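Cas13d (uncultured Ruminococcus sp, PDB 6IV9) binds CRISPR RNA as a CRISPR-associated effector whose two HEPN domains dictate maturation of that RNA and cleavage of target RNA. Local coordinates at residues I514-L517 against L518-I522; M583-D586 against A587-L591; Y638-A641 against Q642-R645; D663-I666 against E667-Y670; M679-L683 against E684-S688. The protein carries 2 engineered substitutions. All blocks are in the same frame, centred on the assembly; numbering follows the deposited sequence.

In the fold
All five contacts are local, formed along helices or at helix starts. Interactions 1 and 4 meet the CRISPR RNA directly, at nucleotides 33-35 and 38-39 of chain B, with centres about 31 Å apart. Interactions 2 and 3 touch, their centres about 10 Å apart, and Leu591 O lies 3.1 Å from Arg645 NE in a weak, probable hydrogen bond. Interactions 4 and 5 also lie about 10 Å apart between centres. Two salt bridges join them, Asp663 OD1 to Arg687 NH2 at 3.0 Å and Glu667 OE1 to Lys686 NZ at 3.1 Å. They tie the start of helix 683-696 to the RNA-contacting helix 663-673; the nearest atom of interaction 5 is itself about 9 Å from the nucleic acid.

Interaction 1. Residues I514-L517 against L518-I522; sequences INDL and LTTLI. With nucleotides of chain B.
Thr519 and Thr520 turn their hydroxyls back onto the carbonyls of Asn515 and Asp516, four residues earlier, yet by different rotations. Thr519 OG1 sits between its backbone N and carbonyl carbon (chi1 63°) and donates to Asn515 O at 2.8 Å. Thr520 OG1 lies beside its own backbone N (chi1 -58°) and donates to Asp516 O, also at 2.8 Å. In both cases the backbone N-H of the same threonine reaches that carbonyl from the opposite face of its plane, so two bonds grip each oxygen. The Asn515 side chain extends toward the RNA: its ND2 gives a nearly straight bond (173°) to C35 OP1 of chain B at 2.8 Å, while its CB lies 3.2 Å from U34 O3' of chain B. Thr519 adds a contact to the nucleotide before U34, its CB 3.4 Å from C33 O2 of chain B. On the apolar side Leu517 CD1 meets Leu521 CD1 at 3.9 Å, the two side chains crossing at a slant. Helix 511-535 therefore carries RNA on one flank and leucines on another. Ile182 of helix 168-197 and Ile502 of helix 497-505 pack on the apolar flank, Tyr186 bonds Asp516, and Lys567 of helix 556-570 covers Asn515, Leu518 and Thr519.

Interaction 2. Residues M583-D586 against A587-L591; sequences MFRD and ALTIL
Thr589 and Arg585 meet one helical turn apart, and hydrogen bonds do most of the work. Thr589 OG1, held beside its own backbone N (chi1 -55°), donates to Arg585 O at 2.6 Å from 36° above the carbonyl plane. Thr589 N reaches the same oxygen at 3.0 Å from the opposite face, so the carbonyl is doubly gripped. Ala587, Leu588 and Ile590 add ordinary backbone bonds to Met583, Phe584 and Asp586. Water extends the polar link: one molecule, in the guanidinium plane of Arg585, accepts from NH1 at 3.1 Å and donates to Thr589 OG1 at a short 2.5 Å. The hydroxyl thus gives one bond and takes another. Outside partners hold the charged ends. Arg585, bent at chi3, salt-bridges Asp599 through NH2; Asp586 OD1 makes a salt bridge to Arg253, and OD2 a hydrogen bond to Tyr256. Van der Waals contact is slighter: Leu588 CD1 lies 3.3 Å from Phe584 O, and Arg585 CG rests 3.8 Å from Thr589 OG1. A threonine hydroxyl bonded to the carbonyl four residues back is a familiar feature of alpha-helices, met here in the last two turns of helix 581-591.

Interaction 3. Residues Y638-A641 against Q642-R645; sequences YANA and QKIR
Asn640 is the N-cap of helix 641-647 and caps Lys643. The Asn640 CG is anti to its own N (chi1 178°), which swings the amide forward over the first turn. Its OD1 accepts from Lys643 N at 3.0 Å, in the amide plane and on a lone pair, with an N-H...O angle of 161°. That oxygen thus serves one of the early N-H groups that have no carbonyl a turn before them, and the helix end would probably polarise it. Lys643 lays its aliphatic stem beside the cap: CG is 3.7 Å from Asn640 OD1, and CB is 4.0 Å from Asn640 CB. Gln642 CB also lies close, 3.5 Å from Asn640 OD1. Across the start of the helix, Ala639 and Ile644 stand in the positions of a hydrophobic staple, the residue before the N-cap against the fourth residue of the helix, with Ala639 CB 3.7 Å from Ile644 CG1. Replacing Asn640 by a valine would probably leave Lys643 N without its capping acceptor and fray the helix start. Lys201 packs on Asn640 and Lys643, while Met731 and Val735 of helix 713-760 cover Ile644. The backbone completes the turn: Ile644 N donates to Asn640 O at 2.8 Å, and Ile644 CG1 lies 3.3 Å from that same oxygen.

Interaction 4. Residues D663-I666 against E667-Y670; sequences DTQI and ERYY. With nucleotides of chain B.
Helix 663-673 presents an RNA-binding face on which Gln665 touches both Arg668 and Tyr669, and the three meet the ribose groups of U38 and U39 of chain B. Gln665 is the pivot. Its chain starts anti to the backbone N (chi1 -165°) and bends at chi2 (43°), which brings the amide back over Tyr669. NE2 stands 3.2 Å above the centre of the Tyr669 ring, with the amide plane steeply inclined to the ring at 79°, an amino-aromatic arrangement. The other end of the amide, OE1, accepts from Arg668 NH2 at 3.1 Å. This bond is nearly straight and lies in the guanidinium plane, although it comes in tilted from the amide plane. Thr664 O sits over one face of the same guanidinium, 4.1 Å above its plane and toward its rim. The amide thus has a neighbour at each end, which probably limits its rotation. OE1 also makes a close contact, not a hydrogen bond, with U39 O4' of chain B at 3.1 Å; the hydrogen bond from that nucleotide's O2' to OE1 is weak. Arg668 NH2 comes within 3.3 Å of U39 O2' of chain B. Tyr669 reaches the other nucleotide, its OH sharing a hydrogen bond with U38 O2' of chain B at 2.7 Å, in the ring plane; either may donate. Contacts with 2'-hydroxyls are consistent with a site that favours RNA over DNA. Leu726 and Thr729 of helix 713-760 pack on Tyr669, and on the side of helix 683-696 Glu689 bonds Tyr670.

Interaction 5. Residues M679-L683 against E684-S688; sequences MNSSL and EAKRS
Ser682 is the N-cap of helix 683-696, accepting from Ala685 N, and Lys686 folds back over the loop that leads into it. The capping bond to Ser682 OG from Ala685 N is 3.0 Å long, with an N-H...O angle of 155°, and Ala685 CB lies 3.3 Å from that hydroxyl. The long chain of Lys686 runs back along the preceding loop, extended as far as CE and bent at chi4 (119°). Its NZ donates to Met679 O at 3.0 Å, from well above the carbonyl plane, and to Ser681 O at 3.2 Å. Along the way CG passes 3.5 Å from Ser681 OG. Near the end, Met679 CE touches Lys686 CE at 3.8 Å, the two side chains crossing at about a right angle. In the next shell Glu667 of helix 663-673 gives NZ its charged partner, and Ser681 OG is held by Asp678 O. A methionine in place of Lys686 would probably leave Glu667 without its countercharge and the carbonyls of Met679 and Ser681 without a common donor, freeing the loop to shift. Arg687, one residue further on, places NH1 3.9 Å from Leu683 CB, while its guanidinium salt-bridges Asp663 and also reaches the carbonyls of Leu658 and Ile661. Past the cap, Ser688 OG donates to Glu684 O at 2.9 Å, from the face opposite its own N-H.

Interaction 1. Residues I514-L517 against L518-I522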
# COMPACT_ATOMS: atom_id res chain seq x y z
N ILE A 514 1.20 -1.37 4.44
CA ILE A 514 -0.06 -1.90 5.03
C ILE A 514 -1.19 -0.94 4.66
O ILE A 514 -2.20 -1.40 4.22
CB ILE A 514 0.10 -2.01 6.55
CG1 ILE A 514 1.09 -3.11 6.94
CG2 ILE A 514 -1.24 -2.17 7.23
CD1 ILE A 514 1.46 -3.11 8.38
N ASN A 515 -0.97 0.36 4.81
CA ASN A 515 -2.03 1.35 4.51
C ASN A 515 -2.42 1.26 3.05
O ASN A 515 -3.58 1.24 2.77
CB ASN A 515 -1.57 2.76 4.85
CG ASN A 515 -1.60 3.00 6.33
OD1 ASN A 515 -2.24 2.25 7.04
ND2 ASN A 515 -0.92 4.02 6.80
N ASP A 516 -1.44 1.21 2.16
CA ASP A 516 -1.75 1.17 0.72
C ASP A 516 -2.50 -0.11 0.36
O ASP A 516 -3.53 -0.02 -0.26
CB ASP A 516 -0.45 1.22 -0.07
CG ASP A 516 -0.66 1.24 -1.56
OD1 ASP A 516 -1.49 2.00 -2.00
OD2 ASP A 516 0.02 0.52 -2.25
N LEU A 517 -2.01 -1.27 0.78
CA LEU A 517 -2.71 -2.53 0.43
C LEU A 517 -4.10 -2.59 1.08
O LEU A 517 -5.05 -2.86 0.40
CB LEU A 517 -1.87 -3.70 0.94
CG LEU A 517 -2.55 -5.05 0.82
CD1 LEU A 517 -2.77 -5.42 -0.62
CD2 LEU A 517 -1.76 -6.14 1.52
N LEU A 518 -4.17 -2.35 2.37
CA LEU A 518 -5.47 -2.47 3.07
C LEU A 518 -6.49 -1.44 2.59
O LEU A 518 -7.60 -1.82 2.33
CB LEU A 518 -5.26 -2.40 4.58
CG LEU A 518 -4.97 -3.74 5.23
CD1 LEU A 518 -6.17 -4.65 5.14
CD2 LEU A 518 -3.79 -4.42 4.59
N THR A 519 -6.11 -0.18 2.46
CA THR A 519 -7.13 0.80 2.01
C THR A 519 -7.62 0.42 0.61
O THR A 519 -8.78 0.55 0.36
CB THR A 519 -6.63 2.24 2.08
OG1 THR A 519 -5.53 2.40 1.20
CG2 THR A 519 -6.28 2.65 3.49
N THR A 520 -6.73 -0.03 -0.26
CA THR A 520 -7.16 -0.45 -1.61
C THR A 520 -8.12 -1.65 -1.53
O THR A 520 -9.18 -1.56 -2.10
CB THR A 520 -5.96 -0.81 -2.50
OG1 THR A 520 -5.06 0.28 -2.61
CG2 THR A 520 -6.37 -1.23 -3.89
N LEU A 521 -7.76 -2.67 -0.76
CA LEU A 521 -8.64 -3.86 -0.65
C LEU A 521 -9.99 -3.44 -0.05
O LEU A 521 -10.98 -3.84 -0.56
CB LEU A 521 -8.00 -4.93 0.24
CG LEU A 521 -6.76 -5.62 -0.31
CD1 LEU A 521 -6.24 -6.65 0.67
CD2 LEU A 521 -7.06 -6.28 -1.63
N ILE A 522 -9.97 -2.60 0.97
CA ILE A 522 -11.24 -2.21 1.65
C ILE A 522 -12.14 -1.49 0.65
O ILE A 522 -13.29 -1.77 0.59
CB ILE A 522 -10.96 -1.33 2.87
CG1 ILE A 522 -10.24 -2.11 3.97
CG2 ILE A 522 -12.23 -0.68 3.38
CD1 ILE A 522 -9.53 -1.24 4.94
P U B 34 -6.36 6.49 7.46
OP1 U B 34 -5.74 5.79 8.61
OP2 U B 34 -6.39 7.94 7.39
O5' U B 34 -5.70 5.95 6.15
C5' U B 34 -4.58 6.61 5.55
C4' U B 34 -4.29 5.97 4.22
O4' U B 34 -5.36 6.16 3.27
C3' U B 34 -3.06 6.50 3.49
O3' U B 34 -1.93 5.86 4.09
C2' U B 34 -3.34 6.03 2.07
O2' U B 34 -3.02 4.65 1.95
C1' U B 34 -4.84 6.30 1.97
N1 U B 34 -5.16 7.67 1.51
C2 U B 34 -4.92 7.90 0.18
O2 U B 34 -4.46 7.05 -0.57
N3 U B 34 -5.21 9.16 -0.24
C4 U B 34 -5.70 10.19 0.51
O4 U B 34 -5.98 11.24 -0.05
C5 U B 34 -5.96 9.88 1.88
C6 U B 34 -5.65 8.65 2.33
P C B 35 -0.51 6.71 4.28
OP1 C B 35 0.39 5.83 5.05
OP2 C B 35 -0.81 8.03 4.76
O5' C B 35 -0.09 6.99 2.80
C5' C B 35 0.34 5.85 1.99
C4' C B 35 0.56 6.29 0.56
O4' C B 35 -0.69 6.76 0.05
C3' C B 35 1.53 7.45 0.37
O3' C B 35 2.83 6.93 0.38
C2' C B 35 1.07 8.02 -0.97
O2' C B 35 1.52 7.27 -2.06
C1' C B 35 -0.44 7.83 -0.85
N1 C B 35 -1.14 9.03 -0.37
C2 C B 35 -1.43 9.99 -1.33
O2 C B 35 -1.08 9.77 -2.49
N3 C B 35 -2.14 11.07 -0.99
C4 C B 35 -2.45 11.29 0.29
N4 C B 35 -3.10 12.40 0.60
C5 C B 35 -2.12 10.34 1.31
C6 C B 35 -1.42 9.26 0.94
P C B 33 -10.34 10.33 6.79
OP1 C B 33 -10.26 10.51 8.25
OP2 C B 33 -9.59 11.18 5.83
O5' C B 33 -9.90 8.83 6.44
C5' C B 33 -10.44 7.72 7.16
C4' C B 33 -10.04 6.42 6.54
O4' C B 33 -10.73 6.27 5.27
C3' C B 33 -8.58 6.28 6.17
O3' C B 33 -7.81 5.91 7.29
C2' C B 33 -8.64 5.18 5.14
O2' C B 33 -8.89 3.90 5.71
C1' C B 33 -9.87 5.61 4.35
N1 C B 33 -9.53 6.51 3.23
C2 C B 33 -9.09 5.92 2.04
O2 C B 33 -8.94 4.68 2.01
N3 C B 33 -8.79 6.70 0.99
C4 C B 33 -8.88 8.03 1.09
N4 C B 33 -8.63 8.75 0.01
C5 C B 33 -9.37 8.66 2.27
C6 C B 33 -9.70 7.86 3.30

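Interaction 2. Residues M583-D586 against A587-L591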
# COMPACT_ATOMS: atom_id res chain seq x y z
N MET A 583 21.64 -8.55 13.10
CA MET A 583 21.07 -7.18 13.09
C MET A 583 22.13 -6.15 13.47
O MET A 583 22.16 -5.10 12.87
CB MET A 583 19.88 -7.12 14.05
CG MET A 583 18.77 -8.01 13.58
SD MET A 583 17.50 -8.17 14.80
CE MET A 583 16.44 -9.31 13.93
N PHE A 584 22.97 -6.47 14.45
CA PHE A 584 24.04 -5.54 14.86
C PHE A 584 25.00 -5.35 13.70
O PHE A 584 25.44 -4.26 13.46
CB PHE A 584 24.71 -6.00 16.15
CG PHE A 584 23.85 -5.80 17.36
CD1 PHE A 584 23.53 -4.52 17.78
CD2 PHE A 584 23.32 -6.86 18.04
CE1 PHE A 584 22.71 -4.33 18.88
CE2 PHE A 584 22.51 -6.67 19.14
CZ PHE A 584 22.21 -5.40 19.56
N ARG A 585 25.32 -6.43 13.00
CA ARG A 585 26.21 -6.29 11.83
C ARG A 585 25.52 -5.40 10.79
O ARG A 585 26.18 -4.56 10.24
CB ARG A 585 26.58 -7.64 11.24
CG ARG A 585 27.30 -7.52 9.91
CD ARG A 585 27.73 -8.83 9.31
NE ARG A 585 28.81 -9.46 10.04
CZ ARG A 585 30.09 -9.18 9.88
NH1 ARG A 585 30.48 -8.32 8.97
NH2 ARG A 585 30.99 -9.77 10.64
N ASP A 586 24.22 -5.59 10.58
CA ASP A 586 23.48 -4.78 9.59
C ASP A 586 23.56 -3.31 10.01
O ASP A 586 23.84 -2.49 9.18
CB ASP A 586 22.03 -5.23 9.47
CG ASP A 586 21.82 -6.52 8.71
OD1 ASP A 586 22.72 -6.91 7.97
OD2 ASP A 586 20.77 -7.11 8.87
N ALA A 587 23.33 -3.02 11.29
CA ALA A 587 23.35 -1.63 11.78
C ALA A 587 24.74 -0.99 11.66
O ALA A 587 24.83 0.09 11.13
CB ALA A 587 22.84 -1.57 13.19
N LEU A 588 25.78 -1.66 12.12
CA LEU A 588 27.14 -1.08 12.01
C LEU A 588 27.52 -0.88 10.54
O LEU A 588 28.07 0.12 10.23
CB LEU A 588 28.13 -2.00 12.71
CG LEU A 588 28.34 -1.71 14.19
CD1 LEU A 588 27.03 -1.71 14.94
CD2 LEU A 588 29.31 -2.69 14.81
N THR A 589 27.20 -1.84 9.68
CA THR A 589 27.53 -1.77 8.24
C THR A 589 26.81 -0.60 7.56
O THR A 589 27.42 0.07 6.77
CB THR A 589 27.19 -3.09 7.55
OG1 THR A 589 27.85 -4.15 8.23
CG2 THR A 589 27.56 -3.11 6.09
N ILE A 590 25.54 -0.38 7.87
CA ILE A 590 24.81 0.75 7.22
C ILE A 590 25.43 2.08 7.63
O ILE A 590 25.39 2.99 6.85
CB ILE A 590 23.28 0.66 7.40
CG1 ILE A 590 22.55 1.22 6.19
CG2 ILE A 590 22.80 1.31 8.68
CD1 ILE A 590 21.09 0.91 6.17
N LEU A 591 25.87 2.20 8.88
CA LEU A 591 26.51 3.43 9.38
C LEU A 591 27.87 3.63 8.69
O LEU A 591 28.18 4.73 8.33
CB LEU A 591 26.68 3.29 10.89
CG LEU A 591 25.64 3.98 11.76
CD1 LEU A 591 24.42 4.47 11.02
CD2 LEU A 591 25.29 3.18 12.99
O HOH W 1 29.27 -6.04 7.34

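Interaction 3. Residues Y638-A641 against Q642-R645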
# COMPACT_ATOMS: atom_id res chain seq x y z
N TYR A 638 14.69 -4.45 1.57
CA TYR A 638 14.72 -4.27 0.10
C TYR A 638 16.12 -3.99 -0.45
O TYR A 638 16.28 -4.02 -1.65
CB TYR A 638 13.77 -3.15 -0.30
CG TYR A 638 12.32 -3.51 -0.17
CD1 TYR A 638 11.83 -4.68 -0.71
CD2 TYR A 638 11.43 -2.71 0.51
CE1 TYR A 638 10.50 -5.04 -0.57
CE2 TYR A 638 10.10 -3.04 0.64
CZ TYR A 638 9.63 -4.21 0.09
OH TYR A 638 8.33 -4.55 0.23
N ALA A 639 17.07 -3.71 0.41
CA ALA A 639 18.41 -3.36 -0.10
C ALA A 639 19.51 -4.11 0.64
O ALA A 639 19.27 -5.18 1.12
CB ALA A 639 18.60 -1.87 -0.11
N ASN A 640 20.71 -3.55 0.64
CA ASN A 640 21.91 -4.16 1.26
C ASN A 640 22.59 -3.06 2.09
O ASN A 640 22.85 -2.03 1.53
CB ASN A 640 22.79 -4.73 0.17
CG ASN A 640 24.07 -5.33 0.70
OD1 ASN A 640 25.03 -4.64 0.94
ND2 ASN A 640 24.05 -6.63 0.90
N ALA A 641 22.92 -3.34 3.34
CA ALA A 641 23.47 -2.30 4.23
C ALA A 641 24.75 -1.70 3.66
O ALA A 641 24.89 -0.51 3.65
CB ALA A 641 23.75 -2.90 5.58
N GLN A 642 25.66 -2.55 3.24
CA GLN A 642 26.94 -2.06 2.69
C GLN A 642 26.72 -1.26 1.40
O GLN A 642 27.35 -0.25 1.24
CB GLN A 642 27.85 -3.25 2.49
CG GLN A 642 29.27 -2.84 2.23
CD GLN A 642 29.73 -3.69 1.09
OE1 GLN A 642 29.61 -3.31 -0.07
NE2 GLN A 642 30.18 -4.89 1.41
N LYS A 643 25.87 -1.75 0.52
CA LYS A 643 25.61 -1.04 -0.75
C LYS A 643 24.93 0.31 -0.48
O LYS A 643 25.29 1.26 -1.10
CB LYS A 643 24.87 -1.95 -1.73
CG LYS A 643 25.74 -3.06 -2.29
CD LYS A 643 25.04 -3.95 -3.25
CE LYS A 643 25.72 -5.28 -3.40
NZ LYS A 643 27.13 -5.10 -3.81
N ILE A 644 23.99 0.34 0.45
CA ILE A 644 23.28 1.61 0.77
C ILE A 644 24.30 2.63 1.29
O ILE A 644 24.26 3.77 0.89
CB ILE A 644 22.16 1.35 1.79
CG1 ILE A 644 20.98 0.68 1.11
CG2 ILE A 644 21.76 2.63 2.48
CD1 ILE A 644 20.50 1.41 -0.10
N ARG A 645 25.21 2.18 2.15
CA ARG A 645 26.22 3.11 2.70
C ARG A 645 27.07 3.66 1.55
O ARG A 645 27.41 4.79 1.63
CB ARG A 645 27.09 2.44 3.76
CG ARG A 645 28.18 3.35 4.30
CD ARG A 645 27.66 4.60 4.96
NE ARG A 645 28.68 5.55 5.35
CZ ARG A 645 29.10 6.54 4.60
NH1 ARG A 645 28.61 6.72 3.40
NH2 ARG A 645 30.03 7.36 5.04

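Interaction 4. Residues D663-I666 against E667-Y670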
# COMPACT_ATOMS: atom_id res chain seq x y z
N ASP A 663 11.60 23.19 2.86
CA ASP A 663 12.63 24.12 3.40
C ASP A 663 12.50 24.20 4.92
O ASP A 663 13.52 24.18 5.57
CB ASP A 663 12.48 25.52 2.82
CG ASP A 663 12.70 25.63 1.33
OD1 ASP A 663 13.34 24.76 0.77
OD2 ASP A 663 12.24 26.61 0.76
N THR A 664 11.29 24.23 5.46
CA THR A 664 11.15 24.31 6.93
C THR A 664 11.79 23.06 7.58
O THR A 664 12.39 23.20 8.60
CB THR A 664 9.69 24.48 7.36
OG1 THR A 664 8.99 23.33 6.90
CG2 THR A 664 9.06 25.71 6.77
N GLN A 665 11.59 21.89 6.99
CA GLN A 665 12.21 20.65 7.52
C GLN A 665 13.74 20.69 7.39
O GLN A 665 14.40 20.26 8.30
CB GLN A 665 11.55 19.42 6.93
CG GLN A 665 11.88 18.15 7.70
CD GLN A 665 11.84 18.27 9.20
OE1 GLN A 665 10.87 18.74 9.78
NE2 GLN A 665 12.90 17.84 9.86
N ILE A 666 14.26 21.19 6.29
CA ILE A 666 15.73 21.27 6.11
C ILE A 666 16.32 22.15 7.23
O ILE A 666 17.34 21.79 7.77
CB ILE A 666 16.09 21.79 4.71
CG1 ILE A 666 15.75 20.77 3.63
CG2 ILE A 666 17.54 22.22 4.63
CD1 ILE A 666 16.42 19.45 3.81
N GLU A 667 15.66 23.24 7.56
CA GLU A 667 16.14 24.13 8.64
C GLU A 667 16.14 23.37 9.96
O GLU A 667 17.07 23.54 10.73
CB GLU A 667 15.29 25.40 8.70
CG GLU A 667 15.39 26.25 7.45
CD GLU A 667 16.19 27.52 7.61
OE1 GLU A 667 17.03 27.58 8.50
OE2 GLU A 667 15.99 28.43 6.83
N ARG A 668 15.11 22.58 10.22
CA ARG A 668 15.06 21.78 11.48
C ARG A 668 16.20 20.75 11.50
O ARG A 668 16.85 20.63 12.50
CB ARG A 668 13.74 21.03 11.58
CG ARG A 668 12.55 21.90 11.94
CD ARG A 668 11.35 21.01 12.14
NE ARG A 668 10.15 21.77 12.36
CZ ARG A 668 9.30 22.08 11.41
NH1 ARG A 668 8.60 23.20 11.49
NH2 ARG A 668 9.15 21.28 10.37
N TYR A 669 16.40 20.04 10.40
CA TYR A 669 17.48 19.04 10.34
C TYR A 669 18.84 19.72 10.50
O TYR A 669 19.69 19.22 11.20
CB TYR A 669 17.49 18.35 8.98
CG TYR A 669 16.46 17.27 8.81
CD1 TYR A 669 16.33 16.25 9.73
CD2 TYR A 669 15.64 17.24 7.70
CE1 TYR A 669 15.38 15.25 9.57
CE2 TYR A 669 14.70 16.25 7.52
CZ TYR A 669 14.58 15.25 8.45
OH TYR A 669 13.66 14.28 8.27
N TYR A 670 19.01 20.84 9.84
CA TYR A 670 20.31 21.55 9.91
C TYR A 670 20.62 21.97 11.35
O TYR A 670 21.71 21.79 11.80
CB TYR A 670 20.27 22.75 8.97
CG TYR A 670 21.57 23.50 8.88
CD1 TYR A 670 22.62 23.00 8.16
CD2 TYR A 670 21.74 24.71 9.53
CE1 TYR A 670 23.82 23.67 8.08
CE2 TYR A 670 22.93 25.40 9.46
CZ TYR A 670 23.98 24.87 8.73
OH TYR A 670 25.16 25.53 8.66
P U B 39 10.04 12.44 9.40
OP1 U B 39 11.08 11.91 10.26
OP2 U B 39 8.87 11.55 9.14
O5' U B 39 9.45 13.84 9.80
C5' U B 39 10.30 14.86 10.36
C4' U B 39 9.48 16.10 10.60
O4' U B 39 8.82 16.51 9.37
C3' U B 39 8.33 15.96 11.58
O3' U B 39 8.82 15.91 12.90
C2' U B 39 7.46 17.16 11.20
O2' U B 39 7.91 18.46 11.56
C1' U B 39 7.56 17.10 9.68
N1 U B 39 6.51 16.27 9.06
C2 U B 39 5.23 16.79 9.01
O2 U B 39 4.94 17.88 9.48
N3 U B 39 4.31 15.98 8.39
C4 U B 39 4.53 14.74 7.84
O4 U B 39 3.60 14.13 7.31
C5 U B 39 5.88 14.27 7.94
C6 U B 39 6.80 15.04 8.53
P U B 38 7.61 9.39 4.63
OP1 U B 38 8.00 8.51 3.58
OP2 U B 38 7.13 8.91 5.90
O5' U B 38 8.90 10.28 4.89
C5' U B 38 8.92 11.14 5.97
C4' U B 38 10.04 12.13 5.81
O4' U B 38 9.86 12.83 4.55
C3' U B 38 9.98 13.22 6.86
O3' U B 38 10.74 12.76 7.99
C2' U B 38 10.62 14.42 6.16
O2' U B 38 12.02 14.34 6.13
C1' U B 38 10.15 14.21 4.73
N1 U B 38 8.96 14.99 4.38
C2 U B 38 8.85 15.40 3.06
O2 U B 38 9.70 15.13 2.22
N3 U B 38 7.70 16.10 2.77
C4 U B 38 6.66 16.41 3.65
O4 U B 38 5.67 17.05 3.24
C5 U B 38 6.83 15.90 4.98
C6 U B 38 7.95 15.22 5.29

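Interaction 5. Residues M679-L683 against E684-S688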
# COMPACT_ATOMS: atom_id res chain seq x y z
N MET A 679 23.22 29.65 10.65
CA MET A 679 21.79 29.86 10.33
C MET A 679 21.59 30.91 9.22
O MET A 679 20.52 30.95 8.65
CB MET A 679 20.97 30.23 11.56
CG MET A 679 20.64 29.06 12.47
SD MET A 679 20.59 27.40 11.77
CE MET A 679 19.00 27.40 10.96
N ASN A 680 22.60 31.74 8.96
CA ASN A 680 22.51 32.81 7.93
C ASN A 680 22.87 32.25 6.55
O ASN A 680 22.68 32.95 5.58
CB ASN A 680 23.35 34.03 8.30
CG ASN A 680 22.62 35.04 9.17
OD1 ASN A 680 21.44 34.93 9.41
ND2 ASN A 680 23.34 36.05 9.63
N SER A 681 23.33 31.00 6.47
CA SER A 681 23.66 30.40 5.15
C SER A 681 22.38 30.12 4.35
O SER A 681 21.32 30.12 4.92
CB SER A 681 24.51 29.17 5.28
OG SER A 681 23.82 28.15 5.96
N SER A 682 22.53 29.92 3.06
CA SER A 682 21.39 29.66 2.16
C SER A 682 20.86 28.25 2.37
O SER A 682 21.58 27.42 2.86
CB SER A 682 21.81 29.83 0.75
OG SER A 682 22.71 28.82 0.39
N LEU A 683 19.64 28.00 1.91
CA LEU A 683 19.03 26.65 2.00
C LEU A 683 19.87 25.68 1.18
O LEU A 683 20.06 24.58 1.63
CB LEU A 683 17.58 26.71 1.51
CG LEU A 683 16.59 27.21 2.55
CD1 LEU A 683 15.31 27.67 1.89
CD2 LEU A 683 16.29 26.15 3.58
N GLU A 684 20.37 26.10 0.03
CA GLU A 684 21.22 25.20 -0.79
C GLU A 684 22.48 24.86 -0.00
O GLU A 684 22.94 23.75 -0.11
CB GLU A 684 21.50 25.79 -2.17
CG GLU A 684 22.20 24.82 -3.12
CD GLU A 684 21.42 23.62 -3.66
OE1 GLU A 684 20.28 23.37 -3.23
OE2 GLU A 684 21.97 22.92 -4.51
N ALA A 685 23.06 25.83 0.70
CA ALA A 685 24.26 25.58 1.52
C ALA A 685 23.92 24.59 2.64
O ALA A 685 24.70 23.72 2.89
CB ALA A 685 24.79 26.87 2.07
N LYS A 686 22.77 24.77 3.28
CA LYS A 686 22.34 23.87 4.37
C LYS A 686 22.14 22.45 3.81
O LYS A 686 22.61 21.53 4.43
CB LYS A 686 21.07 24.42 5.01
CG LYS A 686 21.25 25.75 5.71
CD LYS A 686 20.03 26.19 6.45
CE LYS A 686 20.35 27.32 7.40
NZ LYS A 686 19.60 28.54 7.06
N ARG A 687 21.50 22.32 2.66
CA ARG A 687 21.32 20.98 2.05
C ARG A 687 22.70 20.41 1.73
O ARG A 687 22.93 19.27 2.01
CB ARG A 687 20.46 21.07 0.79
CG ARG A 687 18.98 21.33 1.05
CD ARG A 687 18.13 21.19 -0.19
NE ARG A 687 16.70 21.15 0.05
CZ ARG A 687 15.91 22.20 0.12
NH1 ARG A 687 16.37 23.40 -0.15
NH2 ARG A 687 14.66 22.05 0.48
N SER A 688 23.58 21.24 1.17
CA SER A 688 24.95 20.81 0.78
C SER A 688 25.68 20.33 2.03
O SER A 688 26.32 19.32 1.97
CB SER A 688 25.70 21.90 0.09
OG SER A 688 25.13 22.16 -1.15